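CheA (Treponema denticola, PDB 6Y1Y) is a chemotaxis histidine kinase that probably autophosphorylates and passes phosphate to CheY or CheB, represented here by its dimerization domain. Local coordinates at the interface of chains A and B. Numbering follows the deposited sequence. Chains: chain A/B, CheA.

Contact 1: the interface of chains A and B. Residues chain A 13-14, 17, 118; chain B 115, 118-119, 122.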
ATOM      1  N   LEU A  13      -2.111  -3.972  33.903  1.00 17.37           N
ATOM      2  CA  LEU A  13      -1.456  -2.926  33.124  1.00 17.15           C
ATOM      3  C   LEU A  13      -0.145  -3.414  32.522  1.00 19.01           C
ATOM      4  O   LEU A  13       0.183  -3.083  31.376  1.00 17.99           O
ATOM      5  CB  LEU A  13      -1.189  -1.706  34.006  1.00 19.33           C
ATOM      6  CG  LEU A  13      -2.355  -0.804  34.398  1.00 23.16           C
ATOM      7  CD1 LEU A  13      -1.828   0.386  35.186  1.00 23.86           C
ATOM      8  CD2 LEU A  13      -3.122  -0.344  33.175  1.00 25.46           C
ATOM      9  N   LEU A  14       0.615  -4.215  33.271  1.00 16.55           N
ATOM     10  CA  LEU A  14       1.843  -4.775  32.727  1.00 18.09           C
ATOM     11  C   LEU A  14       1.546  -5.703  31.559  1.00 19.57           C
ATOM     12  O   LEU A  14       2.282  -5.716  30.567  1.00 19.90           O
ATOM     13  CB  LEU A  14       2.621  -5.518  33.813  1.00 22.61           C
ATOM     14  CG  LEU A  14       3.472  -4.667  34.758  1.00 26.12           C
ATOM     15  CD1 LEU A  14       3.934  -5.518  35.935  1.00 30.31           C
ATOM     16  CD2 LEU A  14       4.653  -4.078  34.015  1.00 28.13           C
ATOM     17  N   VAL A  17       0.801  -3.664  28.498  1.00 16.08           N
ATOM     18  CA  VAL A  17       1.985  -3.105  27.864  1.00 13.57           C
ATOM     19  C   VAL A  17       2.718  -4.190  27.084  1.00 21.84           C
ATOM     20  O   VAL A  17       3.225  -3.944  25.982  1.00 20.15           O
ATOM     21  CB  VAL A  17       2.881  -2.425  28.911  1.00 20.60           C
ATOM     22  CG1 VAL A  17       4.204  -2.030  28.288  1.00 21.70           C
ATOM     23  CG2 VAL A  17       2.161  -1.198  29.482  1.00 19.20           C
ATOM     24  N   LEU A 118      -5.815   0.383  28.417  1.00 16.06           N
ATOM     25  CA  LEU A 118      -4.785   1.138  29.125  1.00 18.03           C
ATOM     26  C   LEU A 118      -5.337   2.449  29.658  1.00 18.12           C
ATOM     27  O   LEU A 118      -5.062   2.832  30.805  1.00 20.04           O
ATOM     28  CB  LEU A 118      -3.610   1.420  28.192  1.00 18.69           C
ATOM     29  CG  LEU A 118      -2.545   0.336  28.043  1.00 20.26           C
ATOM     30  CD1 LEU A 118      -1.592   0.705  26.924  1.00 23.70           C
ATOM     31  CD2 LEU A 118      -1.801   0.156  29.358  1.00 22.84           C
TER
ATOM     32  N   SER B 115       6.075   2.633  23.230  1.00 18.85           N
ATOM     33  CA  SER B 115       5.954   1.334  23.884  1.00 19.97           C
ATOM     34  C   SER B 115       7.145   1.057  24.793  1.00 22.95           C
ATOM     35  O   SER B 115       6.985   0.471  25.870  1.00 22.80           O
ATOM     36  CB  SER B 115       5.811   0.225  22.841  1.00 19.47           C
ATOM     37  OG  SER B 115       7.055  -0.071  22.238  1.00 27.55           O
ATOM     38  N   LEU B 118       6.424   3.147  27.841  1.00 22.34           N
ATOM     39  CA  LEU B 118       5.362   2.518  28.624  1.00 20.91           C
ATOM     40  C   LEU B 118       5.896   1.350  29.436  1.00 24.22           C
ATOM     41  O   LEU B 118       5.508   1.162  30.596  1.00 26.88           O
ATOM     42  CB  LEU B 118       4.234   2.044  27.711  1.00 22.24           C
ATOM     43  CG  LEU B 118       3.196   3.058  27.230  1.00 18.81           C
ATOM     44  CD1 LEU B 118       2.395   2.444  26.091  1.00 22.55           C
ATOM     45  CD2 LEU B 118       2.276   3.508  28.352  1.00 22.25           C
ATOM     46  N   GLN B 119       6.776   0.545  28.839  1.00 24.42           N
ATOM     47  CA  GLN B 119       7.283  -0.634  29.530  1.00 24.43           C
ATOM     48  C   GLN B 119       8.032  -0.235  30.791  1.00 25.83           C
ATOM     49  O   GLN B 119       7.762  -0.753  31.881  1.00 24.26           O
ATOM     50  CB  GLN B 119       8.186  -1.433  28.595  1.00 27.31           C
ATOM     51  CG  GLN B 119       8.569  -2.804  29.106  1.00 34.00           C
ATOM     52  CD  GLN B 119       8.821  -3.778  27.972  1.00 35.87           C
ATOM     53  OE1 GLN B 119       7.907  -4.464  27.513  1.00 38.40           O
ATOM     54  NE2 GLN B 119      10.063  -3.834  27.505  1.00 37.78           N
ATOM     55  N   VAL B 122       5.459   1.666  33.387  1.00 21.53           N
ATOM     56  CA  VAL B 122       4.536   0.845  34.162  1.00 20.12           C
ATOM     57  C   VAL B 122       5.293  -0.025  35.156  1.00 24.87           C
ATOM     58  O   VAL B 122       4.795  -0.299  36.256  1.00 24.00           O
ATOM     59  CB  VAL B 122       3.645   0.009  33.226  1.00 20.01           C
ATOM     60  CG1 VAL B 122       2.785  -0.960  34.017  1.00 23.89           C
ATOM     61  CG2 VAL B 122       2.750   0.935  32.406  1.00 23.34           C
TER
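A:Val17 and B:Val122 lie side by side, pointing opposite ways, where helix 7-67 of chain A packs on helix 93-125 of chain B, in the coiled-coil dimerization domain of the CheA histidine kinase. Each valine uses its two methyls for different neighbours. In A:Val17, CG1 is anti to the backbone N (chi1 172°) and lies against the backbone of the partner helix, with CG1 3.6 Å from B:Gln119 CA; the CB atoms of B:Leu118 and B:Gln119 border the same methyl. The other branch, CG2, turns to B:Val122 and meets its CG2 at 3.7 Å. In B:Val122 CG1 is likewise anti to the backbone N (chi1 174°); this branch goes to A:Leu14 and A:Leu13, while CG2 meets A:Val17. B:Val122 CG1 lies 3.6 Å from A:Leu14 CD2, and CG of the same leucine borders that methyl. The beta-carbon of A:Leu13 borders it more loosely, A:Leu13 CB to B:Val122 CG1 being 4.0 Å. B:Gln119 presents its backbone and CB to the valine. The side chains of A:Leu118 and B:Leu118 face each other at longer range, CD1 of A:Leu118 lying 4.4 Å from CD1 of B:Leu118.

Contact 2: the interface of chains A and B. Residues chain A 41, 48, 89-90; chain B 41, 48, 89-90.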
ATOM      1  N   PHE A  41       4.826  -1.887  -7.060  1.00  8.31           N
ATOM      2  CA  PHE A  41       4.048  -1.039  -7.958  1.00  7.68           C
ATOM      3  C   PHE A  41       4.951  -0.140  -8.791  1.00  6.56           C
ATOM      4  O   PHE A  41       4.733   0.026 -10.000  1.00  8.29           O
ATOM      5  CB  PHE A  41       3.053  -0.160  -7.192  1.00  8.50           C
ATOM      6  CG  PHE A  41       2.262   0.707  -8.125  1.00  7.10           C
ATOM      7  CD1 PHE A  41       1.084   0.227  -8.670  1.00 10.17           C
ATOM      8  CD2 PHE A  41       2.754   1.929  -8.559  1.00  8.17           C
ATOM      9  CE1 PHE A  41       0.378   0.974  -9.584  1.00  9.49           C
ATOM     10  CE2 PHE A  41       2.059   2.663  -9.491  1.00  8.44           C
ATOM     11  CZ  PHE A  41       0.866   2.189  -9.989  1.00  9.25           C
ATOM     12  N   TYR A  48       6.034  -1.227 -17.412  1.00  7.62           N
ATOM     13  CA  TYR A  48       5.009  -1.173 -18.458  1.00  5.80           C
ATOM     14  C   TYR A  48       5.167   0.080 -19.300  1.00  7.22           C
ATOM     15  O   TYR A  48       4.921   0.053 -20.511  1.00  7.48           O
ATOM     16  CB  TYR A  48       3.586  -1.317 -17.892  1.00  8.63           C
ATOM     17  CG  TYR A  48       2.801  -0.070 -17.478  1.00  8.63           C
ATOM     18  CD1 TYR A  48       2.233   0.775 -18.426  1.00 10.47           C
ATOM     19  CD2 TYR A  48       2.556   0.202 -16.141  1.00 11.25           C
ATOM     20  CE1 TYR A  48       1.497   1.877 -18.058  1.00  9.54           C
ATOM     21  CE2 TYR A  48       1.814   1.308 -15.768  1.00 16.68           C
ATOM     22  CZ  TYR A  48       1.284   2.140 -16.738  1.00 16.80           C
ATOM     23  OH  TYR A  48       0.538   3.227 -16.359  1.00 24.87           O
ATOM     24  N   VAL A  89       1.490  -7.297 -15.810  1.00  8.06           N
ATOM     25  CA  VAL A  89       2.749  -6.680 -15.382  1.00 10.30           C
ATOM     26  C   VAL A  89       2.766  -6.370 -13.887  1.00  9.59           C
ATOM     27  O   VAL A  89       3.842  -6.300 -13.282  1.00 11.31           O
ATOM     28  CB  VAL A  89       3.024  -5.408 -16.201  1.00  9.64           C
ATOM     29  CG1 VAL A  89       2.100  -4.275 -15.756  1.00  9.29           C
ATOM     30  CG2 VAL A  89       4.488  -4.987 -16.076  1.00  9.62           C
ATOM     31  N   PHE A  90       1.605  -6.182 -13.261  1.00  9.06           N
ATOM     32  CA  PHE A  90       1.583  -5.910 -11.827  1.00  8.94           C
ATOM     33  C   PHE A  90       1.559  -7.179 -10.990  1.00  8.46           C
ATOM     34  O   PHE A  90       1.592  -7.091  -9.758  1.00 10.09           O
ATOM     35  CB  PHE A  90       0.394  -4.989 -11.485  1.00  9.11           C
ATOM     36  CG  PHE A  90       0.563  -3.590 -12.020  1.00 10.80           C
ATOM     37  CD1 PHE A  90       1.295  -2.662 -11.309  1.00  8.31           C
ATOM     38  CD2 PHE A  90       0.035  -3.214 -13.246  1.00  9.80           C
ATOM     39  CE1 PHE A  90       1.508  -1.387 -11.795  1.00  8.19           C
ATOM     40  CE2 PHE A  90       0.240  -1.932 -13.733  1.00  9.41           C
ATOM     41  CZ  PHE A  90       0.970  -1.026 -13.003  1.00  9.40           C
TER
ATOM     42  N   PHE B  41      -6.300   1.086  -6.940  1.00  8.90           N
ATOM     43  CA  PHE B  41      -5.560   0.186  -7.810  1.00  7.90           C
ATOM     44  C   PHE B  41      -6.505  -0.743  -8.568  1.00 10.32           C
ATOM     45  O   PHE B  41      -6.330  -0.973  -9.771  1.00 10.68           O
ATOM     46  CB  PHE B  41      -4.533  -0.635  -7.033  1.00  8.61           C
ATOM     47  CG  PHE B  41      -3.819  -1.606  -7.919  1.00  8.69           C
ATOM     48  CD1 PHE B  41      -2.705  -1.197  -8.638  1.00  7.68           C
ATOM     49  CD2 PHE B  41      -4.321  -2.888  -8.121  1.00  9.02           C
ATOM     50  CE1 PHE B  41      -2.068  -2.065  -9.504  1.00  8.60           C
ATOM     51  CE2 PHE B  41      -3.693  -3.760  -8.991  1.00 10.78           C
ATOM     52  CZ  PHE B  41      -2.560  -3.347  -9.685  1.00 10.22           C
ATOM     53  N   TYR B  48      -6.709  -0.222 -16.938  1.00  9.12           N
ATOM     54  CA  TYR B  48      -5.426  -0.523 -17.566  1.00  8.55           C
ATOM     55  C   TYR B  48      -5.534  -1.737 -18.475  1.00  9.09           C
ATOM     56  O   TYR B  48      -5.023  -1.722 -19.602  1.00  8.15           O
ATOM     57  CB  TYR B  48      -4.370  -0.773 -16.472  1.00  6.68           C
ATOM     58  CG  TYR B  48      -3.072  -1.404 -16.965  1.00  7.24           C
ATOM     59  CD1 TYR B  48      -2.055  -0.614 -17.464  1.00  9.26           C
ATOM     60  CD2 TYR B  48      -2.878  -2.785 -16.922  1.00  9.97           C
ATOM     61  CE1 TYR B  48      -0.872  -1.176 -17.936  1.00  8.98           C
ATOM     62  CE2 TYR B  48      -1.686  -3.363 -17.394  1.00  7.11           C
ATOM     63  CZ  TYR B  48      -0.702  -2.540 -17.893  1.00  8.47           C
ATOM     64  OH  TYR B  48       0.474  -3.083 -18.362  1.00  8.16           O
ATOM     65  N   VAL B  89      -2.864   5.965 -16.834  1.00  7.35           N
ATOM     66  CA  VAL B  89      -4.088   5.393 -16.268  1.00  8.85           C
ATOM     67  C   VAL B  89      -4.047   5.314 -14.738  1.00  7.54           C
ATOM     68  O   VAL B  89      -5.097   5.440 -14.087  1.00  9.66           O
ATOM     69  CB  VAL B  89      -4.400   4.030 -16.919  1.00  9.41           C
ATOM     70  CG1 VAL B  89      -3.386   2.994 -16.540  1.00 10.62           C
ATOM     71  CG2 VAL B  89      -5.813   3.557 -16.564  1.00 12.52           C
ATOM     72  N   PHE B  90      -2.879   5.150 -14.128  1.00  7.72           N
ATOM     73  CA  PHE B  90      -2.811   5.135 -12.667  1.00  7.32           C
ATOM     74  C   PHE B  90      -2.536   6.506 -12.074  1.00  6.85           C
ATOM     75  O   PHE B  90      -2.483   6.626 -10.841  1.00  9.49           O
ATOM     76  CB  PHE B  90      -1.743   4.141 -12.172  1.00  7.41           C
ATOM     77  CG  PHE B  90      -2.080   2.706 -12.450  1.00  8.19           C
ATOM     78  CD1 PHE B  90      -2.875   1.985 -11.569  1.00  8.19           C
ATOM     79  CD2 PHE B  90      -1.615   2.086 -13.605  1.00  9.38           C
ATOM     80  CE1 PHE B  90      -3.204   0.660 -11.830  1.00  8.92           C
ATOM     81  CE2 PHE B  90      -1.936   0.753 -13.870  1.00  9.78           C
ATOM     82  CZ  PHE B  90      -2.735   0.049 -12.989  1.00  9.43           C
TER
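A:Phe90 meets B:Phe41, B:Phe90 and B:Tyr48 in an aromatic cluster formed by both chains of the CheA dimerization domain. A:Phe90 and B:Phe90 lie in the coil that precedes helix 93-125; the other rings belong to helix 7-67. Starting at its root, A:Phe90 CB touches the ring tip of B:Phe41 at CZ, 3.8 Å away. With CG anti to the carbonyl carbon (chi1 -69°), the ring heads across the dimer. The CG and CD1 atoms lie under the edge of B:Phe41, whose CE1 stands over the rim of one A:Phe90 face. Farther out, A:Phe90 CE2 sits above the centre of the B:Tyr48 ring, the two planes turned by 84°. At the far end A:Phe90 CE2 reaches CE2 of B:Phe90 at 3.5 Å; here the CE2/CZ rims meet, the planes inclined by 57°. The twin contact puts the edge of A:Phe41 over the rim of B:Phe90, and the two phenylalanine edges meet, CE1 of A:Phe41 against CD1 of B:Phe41. A:Tyr48 OH lies in the plane of the B:Phe90 ring, at its edge. B:Tyr48 CE1 stands over the centre of the A:Tyr48 ring, 3.7 Å from A:Tyr48 CD1. Past it, the B:Tyr48 hydroxyl oxygen OH lies 3.3 Å from A:Val89 CG1. Interlocked rings thus tie each coil segment to the partner's long helix, joining the subunits.

Contact 3: the interface of chains A and B. Residues chain A 48, 52, 84, 86-87, 89; chain B 48, 52, 56, 86.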
ATOM      1  N   TYR A  48       6.034  -1.227 -17.412  1.00  7.62           N
ATOM      2  CA  TYR A  48       5.009  -1.173 -18.458  1.00  5.80           C
ATOM      3  C   TYR A  48       5.167   0.080 -19.300  1.00  7.22           C
ATOM      4  O   TYR A  48       4.921   0.053 -20.511  1.00  7.48           O
ATOM      5  CB  TYR A  48       3.586  -1.317 -17.892  1.00  8.63           C
ATOM      6  CG  TYR A  48       2.801  -0.070 -17.478  1.00  8.63           C
ATOM      7  CD1 TYR A  48       2.233   0.775 -18.426  1.00 10.47           C
ATOM      8  CD2 TYR A  48       2.556   0.202 -16.141  1.00 11.25           C
ATOM      9  CE1 TYR A  48       1.497   1.877 -18.058  1.00  9.54           C
ATOM     10  CE2 TYR A  48       1.814   1.308 -15.768  1.00 16.68           C
ATOM     11  CZ  TYR A  48       1.284   2.140 -16.738  1.00 16.80           C
ATOM     12  OH  TYR A  48       0.538   3.227 -16.359  1.00 24.87           O
ATOM     13  N   THR A  52       5.671  -0.409 -23.263  1.00  7.53           N
ATOM     14  CA  THR A  52       4.697   0.134 -24.210  1.00  7.72           C
ATOM     15  C   THR A  52       5.359   1.109 -25.183  1.00  7.30           C
ATOM     16  O   THR A  52       4.950   1.191 -26.352  1.00  8.45           O
ATOM     17  CB  THR A  52       3.511   0.786 -23.477  1.00  8.54           C
ATOM     18  OG1 THR A  52       3.953   1.824 -22.602  1.00 11.27           O
ATOM     19  CG2 THR A  52       2.728  -0.252 -22.658  1.00  7.63           C
ATOM     20  N   SER A  84       1.510  -9.441 -24.821  1.00  9.40           N
ATOM     21  CA  SER A  84       0.311  -9.765 -24.048  1.00  8.95           C
ATOM     22  C   SER A  84       0.590  -9.808 -22.549  1.00 12.44           C
ATOM     23  O   SER A  84      -0.307  -9.529 -21.744  1.00 13.73           O
ATOM     24  CB  SER A  84      -0.265 -11.118 -24.473  1.00 15.34           C
ATOM     25  OG  SER A  84      -0.817 -11.065 -25.765  1.00 19.04           O
ATOM     26  N   LEU A  86       1.943  -7.758 -20.865  1.00 10.31           N
ATOM     27  CA  LEU A  86       1.673  -6.448 -20.277  1.00  9.83           C
ATOM     28  C   LEU A  86       0.440  -6.505 -19.383  1.00 10.07           C
ATOM     29  O   LEU A  86       0.373  -5.802 -18.369  1.00  8.36           O
ATOM     30  CB  LEU A  86       1.463  -5.378 -21.365  1.00 10.26           C
ATOM     31  CG  LEU A  86       2.672  -4.752 -22.067  1.00 11.62           C
ATOM     32  CD1 LEU A  86       2.204  -4.027 -23.302  1.00 12.60           C
ATOM     33  CD2 LEU A  86       3.408  -3.789 -21.145  1.00 17.18           C
ATOM     34  N   LEU A  87      -0.544  -7.336 -19.741  1.00 10.10           N
ATOM     35  CA  LEU A  87      -1.762  -7.414 -18.935  1.00 11.10           C
ATOM     36  C   LEU A  87      -1.485  -7.826 -17.497  1.00 11.31           C
ATOM     37  O   LEU A  87      -2.226  -7.438 -16.588  1.00 13.92           O
ATOM     38  CB  LEU A  87      -2.740  -8.403 -19.574  1.00 10.50           C
ATOM     39  CG  LEU A  87      -3.271  -7.910 -20.914  1.00 10.87           C
ATOM     40  CD1 LEU A  87      -3.955  -9.043 -21.673  1.00 14.44           C
ATOM     41  CD2 LEU A  87      -4.231  -6.756 -20.683  1.00 11.64           C
ATOM     42  N   VAL A  89       1.490  -7.297 -15.810  1.00  8.06           N
ATOM     43  CA  VAL A  89       2.749  -6.680 -15.382  1.00 10.30           C
ATOM     44  C   VAL A  89       2.766  -6.370 -13.887  1.00  9.59           C
ATOM     45  O   VAL A  89       3.842  -6.300 -13.282  1.00 11.31           O
ATOM     46  CB  VAL A  89       3.024  -5.408 -16.201  1.00  9.64           C
ATOM     47  CG1 VAL A  89       2.100  -4.275 -15.756  1.00  9.29           C
ATOM     48  CG2 VAL A  89       4.488  -4.987 -16.076  1.00  9.62           C
TER
ATOM     49  N   TYR B  48      -6.709  -0.222 -16.938  1.00  9.12           N
ATOM     50  CA  TYR B  48      -5.426  -0.523 -17.566  1.00  8.55           C
ATOM     51  C   TYR B  48      -5.534  -1.737 -18.475  1.00  9.09           C
ATOM     52  O   TYR B  48      -5.023  -1.722 -19.602  1.00  8.15           O
ATOM     53  CB  TYR B  48      -4.370  -0.773 -16.472  1.00  6.68           C
ATOM     54  CG  TYR B  48      -3.072  -1.404 -16.965  1.00  7.24           C
ATOM     55  CD1 TYR B  48      -2.055  -0.614 -17.464  1.00  9.26           C
ATOM     56  CD2 TYR B  48      -2.878  -2.785 -16.922  1.00  9.97           C
ATOM     57  CE1 TYR B  48      -0.872  -1.176 -17.936  1.00  8.98           C
ATOM     58  CE2 TYR B  48      -1.686  -3.363 -17.394  1.00  7.11           C
ATOM     59  CZ  TYR B  48      -0.702  -2.540 -17.893  1.00  8.47           C
ATOM     60  OH  TYR B  48       0.474  -3.083 -18.362  1.00  8.16           O
ATOM     61  N   THR B  52      -5.040  -1.788 -22.481  1.00  7.75           N
ATOM     62  CA  THR B  52      -3.970  -2.611 -23.043  1.00  8.83           C
ATOM     63  C   THR B  52      -4.518  -3.597 -24.061  1.00  9.66           C
ATOM     64  O   THR B  52      -3.968  -3.721 -25.161  1.00  8.89           O
ATOM     65  CB  THR B  52      -3.245  -3.350 -21.921  1.00  7.96           C
ATOM     66  OG1 THR B  52      -2.618  -2.414 -21.046  1.00  8.93           O
ATOM     67  CG2 THR B  52      -2.183  -4.295 -22.487  1.00  8.66           C
ATOM     68  N   LEU B  56      -3.429  -3.573 -28.070  1.00  8.85           N
ATOM     69  CA  LEU B  56      -2.937  -4.795 -28.698  1.00 11.18           C
ATOM     70  C   LEU B  56      -3.829  -5.223 -29.855  1.00 12.25           C
ATOM     71  O   LEU B  56      -3.338  -5.739 -30.865  1.00 11.57           O
ATOM     72  CB  LEU B  56      -2.841  -5.910 -27.655  1.00 11.51           C
ATOM     73  CG  LEU B  56      -1.744  -5.708 -26.612  1.00 11.56           C
ATOM     74  CD1 LEU B  56      -1.757  -6.855 -25.609  1.00 14.95           C
ATOM     75  CD2 LEU B  56      -0.377  -5.552 -27.281  1.00 15.22           C
ATOM     76  N   LEU B  86      -3.022   5.202 -21.847  1.00  9.47           N
ATOM     77  CA  LEU B  86      -2.516   4.052 -21.107  1.00  8.43           C
ATOM     78  C   LEU B  86      -1.394   4.439 -20.146  1.00  8.62           C
ATOM     79  O   LEU B  86      -1.353   3.962 -19.004  1.00  8.64           O
ATOM     80  CB  LEU B  86      -2.061   2.988 -22.111  1.00  7.92           C
ATOM     81  CG  LEU B  86      -1.518   1.665 -21.576  1.00 10.28           C
ATOM     82  CD1 LEU B  86      -2.536   1.017 -20.645  1.00 10.60           C
ATOM     83  CD2 LEU B  86      -1.183   0.743 -22.720  1.00 10.73           C
TER
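B:Tyr48 hydrogen-bonds to A:Leu86 in a homodimer interface inside the helical dimerization domain, where helix 7-67 of one chain packs on the end of the partner's second helix and so holds the subunits together, adding a polar link among apolar contacts. The phenol OH of B:Tyr48 donates to the backbone O of A:Leu86 at 2.7 Å. That oxygen lies at the edge of the tyrosine ring, in its plane, whereas the hydroxyl sits above the carbonyl plane of A:Leu86, 46° out of it. The twin is weak, with A:Tyr48 OH 3.3 Å from B:Leu86 O. The tyrosines depart from two-fold symmetry: CG is anti to the backbone N in B:Tyr48 (chi1 167°), but chi1 is 90° in A:Tyr48. The leucines differ too: B:Leu86 has CG anti to the backbone N, A:Leu86 has it anti to the carbonyl carbon. One turn along, the CG2 methyl of B:Thr52 lies 3.7 Å from A:Leu87 CD2 and also borders A:Leu86 CB. Its counterpart CG2 on A:Thr52 meets CD2 of B:Leu86, the two side chains crossing at a slant. Another turn on, B:Leu56 CD1 rests 3.9 Å from A:Ser84 CA. Within chain B, the hydroxyl OG1 of B:Thr52 donates to the backbone O of B:Tyr48 at 2.9 Å and lies over the centre of that tyrosine's ring.

Contacts 2 and 3 are neighbours, their C-alpha centres about 8 Å apart, and share A:Tyr48, B:Tyr48 and A:Val89, so the tyrosine pair couples the aromatic cluster to the tyrosine–backbone hydrogen bonds beside it. Contact 1 lies about 43 Å from contact 2 and about 51 Å from contact 3, measured between the same kind of centres. Helix 7-67 contributes to all three, and helix 93-125 enters at contact 1, having begun just past the coil of contact 2. The subunits are thus joined at two levels, one at contact 1 and one at contacts 2 and 3, which would be expected to restrain their relative tilt and support a long, stable dimer.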